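Local coordinates for protein probable acrylyl-CoA reductase AcuI (Escherichia coli, PDB 1O89) that probably catalyses the NADPH-dependent reduction of acrylyl-CoA to propanoyl-CoA, working as a homodimer of the zinc-containing alcohol dehydrogenase family, at residues A[79-84]-A[114-119]; A[168-173]-A[231-236]. One frame throughout, in Å; residues are numbered along the deposited sequence.

Interaction 1 of 2, residues A[79-84]-A[114-119]; sequences PMIPGI and NHWGGL
Over one face of the Trp116 indole lies the CG1-CD1 arm of Ile81: CG1 stands 4.1 Å from the centroid of the five-membered ring as a CH-pi contact, while CD1 reaches on toward CE3 near the rim. Two groups meet the ring at its edge. The carbonyl O of Pro79 accepts a hydrogen bond from Trp116 NE1 (3.0 Å, 164° at the hydrogen), lying close to the indole plane although the N-H arrives from above the carbonyl plane. Met80 adds an edge-on Met-aromatic contact, its SD 3.8 Å from Trp116 CD1; bends at chi2 and chi3 bring the thioether back toward the 114-119 segment, from which its CB points away. Tryptophan suits this place because it offers both a broad apolar face and an N-H. Beyond the ring, Gly117 N bonds to Ile81 O at 2.8 Å, and Leu119 N to Pro82 O and Gly118 N to Gly83 O continue the join. With no side chain at Gly83 and Gly117, the two backbones come close enough to bond directly. Two irregular loops, one leading into strand 85-93 and the other into strand 122-125, are thus laced together within the GroES-like domain of this dehydrogenase family.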
# COMPACT_ATOMS: atom_id res chain seq x y z
N PRO A 79 -37.91 -2.83 -4.75
CA PRO A 79 -37.90 -2.19 -3.43
C PRO A 79 -36.75 -2.71 -2.56
O PRO A 79 -36.27 -3.82 -2.81
CB PRO A 79 -39.26 -2.58 -2.83
CG PRO A 79 -39.78 -3.74 -3.65
CD PRO A 79 -38.93 -3.88 -4.86
N MET A 80 -36.33 -1.94 -1.56
CA MET A 80 -35.16 -2.30 -0.76
C MET A 80 -35.37 -2.01 0.70
O MET A 80 -35.88 -0.95 1.04
CB MET A 80 -33.94 -1.51 -1.25
CG MET A 80 -32.64 -1.77 -0.49
SD MET A 80 -32.16 -3.49 -0.43
CE MET A 80 -32.33 -3.93 -2.10
N ILE A 81 -34.98 -2.94 1.57
CA ILE A 81 -34.92 -2.70 3.00
C ILE A 81 -33.48 -2.30 3.37
O ILE A 81 -32.57 -3.10 3.21
CB ILE A 81 -35.31 -3.94 3.80
CG1 ILE A 81 -36.78 -4.29 3.57
CG2 ILE A 81 -35.06 -3.71 5.28
CD1 ILE A 81 -37.18 -5.63 4.17
N PRO A 82 -33.28 -1.07 3.84
CA PRO A 82 -31.94 -0.59 4.19
C PRO A 82 -31.47 -1.15 5.53
O PRO A 82 -32.14 -1.97 6.16
CB PRO A 82 -32.12 0.92 4.24
CG PRO A 82 -33.54 1.12 4.64
CD PRO A 82 -34.31 -0.07 4.14
N GLY A 83 -30.30 -0.70 5.97
CA GLY A 83 -29.67 -1.16 7.21
C GLY A 83 -28.50 -2.06 6.89
O GLY A 83 -28.67 -3.27 6.76
N ILE A 84 -27.31 -1.48 6.74
CA ILE A 84 -26.12 -2.28 6.45
C ILE A 84 -25.64 -3.09 7.63
O ILE A 84 -24.86 -4.02 7.44
CB ILE A 84 -24.96 -1.42 5.87
CG1 ILE A 84 -24.45 -0.37 6.88
CG2 ILE A 84 -25.40 -0.75 4.56
CD1 ILE A 84 -23.27 0.45 6.35
N ASN A 114 -28.01 -3.85 -1.83
CA ASN A 114 -28.59 -4.66 -2.89
C ASN A 114 -29.20 -5.97 -2.39
O ASN A 114 -29.58 -6.83 -3.18
CB ASN A 114 -27.57 -4.89 -4.02
CG ASN A 114 -26.33 -5.64 -3.55
OD1 ASN A 114 -26.34 -6.33 -2.53
ND2 ASN A 114 -25.26 -5.51 -4.32
N HIS A 115 -29.32 -6.08 -1.07
CA HIS A 115 -29.91 -7.25 -0.44
C HIS A 115 -30.65 -6.76 0.81
O HIS A 115 -30.06 -6.06 1.61
CB HIS A 115 -28.80 -8.26 -0.12
CG HIS A 115 -29.29 -9.50 0.58
ND1 HIS A 115 -29.24 -10.74 -0.00
CD2 HIS A 115 -29.81 -9.68 1.81
CE1 HIS A 115 -29.73 -11.64 0.83
NE2 HIS A 115 -30.08 -11.02 1.95
N TRP A 116 -31.91 -7.13 0.97
CA TRP A 116 -32.74 -6.64 2.08
C TRP A 116 -32.02 -6.79 3.41
O TRP A 116 -31.59 -7.87 3.77
CB TRP A 116 -34.09 -7.37 2.15
CG TRP A 116 -35.10 -6.93 1.12
CD1 TRP A 116 -34.90 -6.09 0.05
CD2 TRP A 116 -36.47 -7.31 1.06
NE1 TRP A 116 -36.06 -5.94 -0.66
CE2 TRP A 116 -37.05 -6.67 -0.06
CE3 TRP A 116 -37.28 -8.14 1.85
CZ2 TRP A 116 -38.39 -6.84 -0.41
CZ3 TRP A 116 -38.62 -8.29 1.50
CH2 TRP A 116 -39.16 -7.64 0.38
N GLY A 117 -31.95 -5.70 4.16
CA GLY A 117 -31.11 -5.63 5.33
C GLY A 117 -31.82 -5.44 6.64
O GLY A 117 -32.89 -6.00 6.86
N GLY A 118 -31.24 -4.60 7.49
CA GLY A 118 -31.50 -4.63 8.92
C GLY A 118 -32.70 -3.91 9.45
O GLY A 118 -33.12 -4.17 10.57
N LEU A 119 -33.28 -3.00 8.67
CA LEU A 119 -34.40 -2.20 9.17
C LEU A 119 -35.71 -2.96 8.96
O LEU A 119 -36.61 -2.54 8.25
CB LEU A 119 -34.41 -0.79 8.56
CG LEU A 119 -33.43 0.28 9.13
CD1 LEU A 119 -32.95 0.01 10.54
CD2 LEU A 119 -32.24 0.38 8.29

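Interaction 2 of 2, residues A[168-173]-A[231-236]; sequences DGEIVV and QVWAGA
Val172 lies against the Trp233 indole, and its CB already stands 3.6 Å above the plane, over the centre of the ring system. CG1 then settles 3.5 Å from the centroid of the five-membered ring, almost exactly on its normal, in a CH-pi contact; it also presses on Ala236 CB, a rather tight carbon pair at 3.5 Å. The other branch, CG2, reaches the benzo side near CZ2. With chi1 at 67°, CG1 sits between the backbone N and the carbonyl carbon, which turns it toward both partners. A compact branched residue fits here, and the small methyl of Ala236 suits the narrow place beside CG1. The opposite indole face is covered by Val232 CG2, so two valines sandwich the ring, while Glu170 CB meets its edge. The Glu170 carboxylate runs on past CZ3 to a salt bridge with Arg215, and Trp233 NE1 is hydrogen-bonded to Gln251 OE1.

Ala234 N donates to Glu170 O (2.9 Å) and Val172 N to Gly235 O (3.2 Å), the latter within regular parallel pairing. Gly235 gives Ile171 CD1 space to lie over its backbone, 3.4 Å from Gly235 N. Strand 170-173 lies between 195-199 and 233-238 as an inner strand of the parallel Rossmann-type sheet; Val248 of helix 242-250 touches both Val172 and Ala236.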
# COMPACT_ATOMS: atom_id res chain seq x y z
N ASP A 168 7.19 4.41 17.23
CA ASP A 168 7.63 4.84 15.90
C ASP A 168 7.27 6.27 15.56
O ASP A 168 7.92 6.89 14.71
CB ASP A 168 7.06 3.91 14.83
CG ASP A 168 7.69 2.55 14.88
OD1 ASP A 168 8.90 2.47 15.09
OD2 ASP A 168 7.05 1.50 14.72
N GLY A 169 6.21 6.77 16.19
CA GLY A 169 5.81 8.16 16.06
C GLY A 169 4.32 8.41 16.07
O GLY A 169 3.50 7.55 16.42
N GLU A 170 3.96 9.61 15.66
CA GLU A 170 2.58 10.07 15.72
C GLU A 170 1.72 9.41 14.65
O GLU A 170 2.16 9.21 13.52
CB GLU A 170 2.53 11.59 15.57
CG GLU A 170 3.09 12.37 16.75
CD GLU A 170 2.67 13.83 16.74
OE1 GLU A 170 2.79 14.47 15.68
OE2 GLU A 170 2.22 14.34 17.79
N ILE A 171 0.49 9.08 15.01
CA ILE A 171 -0.48 8.58 14.06
C ILE A 171 -1.52 9.65 13.79
O ILE A 171 -2.18 10.12 14.71
CB ILE A 171 -1.18 7.32 14.59
CG1 ILE A 171 -0.17 6.30 15.10
CG2 ILE A 171 -2.06 6.70 13.49
CD1 ILE A 171 0.83 5.81 14.06
N VAL A 172 -1.69 10.02 12.52
CA VAL A 172 -2.73 10.96 12.12
C VAL A 172 -4.00 10.24 11.66
O VAL A 172 -3.95 9.32 10.84
CB VAL A 172 -2.22 11.96 11.04
CG1 VAL A 172 -1.91 11.28 9.70
CG2 VAL A 172 -3.21 13.10 10.87
N VAL A 173 -5.15 10.65 12.20
CA VAL A 173 -6.45 10.16 11.77
C VAL A 173 -7.22 11.30 11.09
O VAL A 173 -7.45 12.34 11.69
CB VAL A 173 -7.27 9.64 12.94
CG1 VAL A 173 -8.62 9.12 12.46
CG2 VAL A 173 -6.50 8.56 13.70
N GLN A 231 8.85 14.69 6.87
CA GLN A 231 8.37 13.44 7.46
C GLN A 231 7.87 13.67 8.89
O GLN A 231 8.66 13.98 9.78
CB GLN A 231 9.50 12.40 7.52
CG GLN A 231 9.84 11.73 6.20
CD GLN A 231 11.17 11.00 6.25
OE1 GLN A 231 11.22 9.83 6.63
NE2 GLN A 231 12.24 11.69 5.88
N VAL A 232 6.56 13.52 9.11
CA VAL A 232 5.97 13.69 10.45
C VAL A 232 5.16 12.49 10.98
O VAL A 232 5.08 12.32 12.19
CB VAL A 232 5.13 15.01 10.56
CG1 VAL A 232 6.03 16.24 10.58
CG2 VAL A 232 4.12 15.13 9.44
N TRP A 233 4.58 11.65 10.12
CA TRP A 233 3.71 10.55 10.61
C TRP A 233 4.33 9.15 10.51
O TRP A 233 4.86 8.77 9.46
CB TRP A 233 2.36 10.52 9.89
CG TRP A 233 1.73 11.83 9.64
CD1 TRP A 233 1.38 12.35 8.44
CD2 TRP A 233 1.37 12.79 10.62
NE1 TRP A 233 0.84 13.60 8.60
CE2 TRP A 233 0.80 13.89 9.94
CE3 TRP A 233 1.46 12.85 12.02
CZ2 TRP A 233 0.34 15.03 10.60
CZ3 TRP A 233 1.00 13.98 12.67
CH2 TRP A 233 0.45 15.06 11.96
N ALA A 234 4.22 8.38 11.60
CA ALA A 234 4.63 6.97 11.59
C ALA A 234 3.58 6.13 10.89
O ALA A 234 3.89 5.14 10.21
CB ALA A 234 4.82 6.48 13.01
N GLY A 235 2.32 6.51 11.10
CA GLY A 235 1.19 5.86 10.48
C GLY A 235 0.02 6.80 10.32
O GLY A 235 0.02 7.92 10.86
N ALA A 236 -1.00 6.35 9.59
CA ALA A 236 -2.18 7.17 9.34
C ALA A 236 -3.41 6.32 9.04
O ALA A 236 -3.32 5.24 8.45
CB ALA A 236 -1.91 8.17 8.18

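The two contacts occupy different domains on opposite sides of the chain's centre: interaction 1 lies in the GroES-like domain, interaction 2 in the nucleotide-binding sheet. Their centres are 38 Å apart and their nearest atoms about 18 Å, so they do not touch. Both are related to the NADP(+) site from a distance. In interaction 1 the side chain of Tyr62, which binds NADP(+), is about 11 Å from Gly83, whereas in interaction 2 those of Ser199 and Arg219 are each about 10 Å from the side chain of Val172. One contact joins loops, the other neighbouring strands, and strand 170-173 leads toward the cofactor-binding residues Ser177 to Val180.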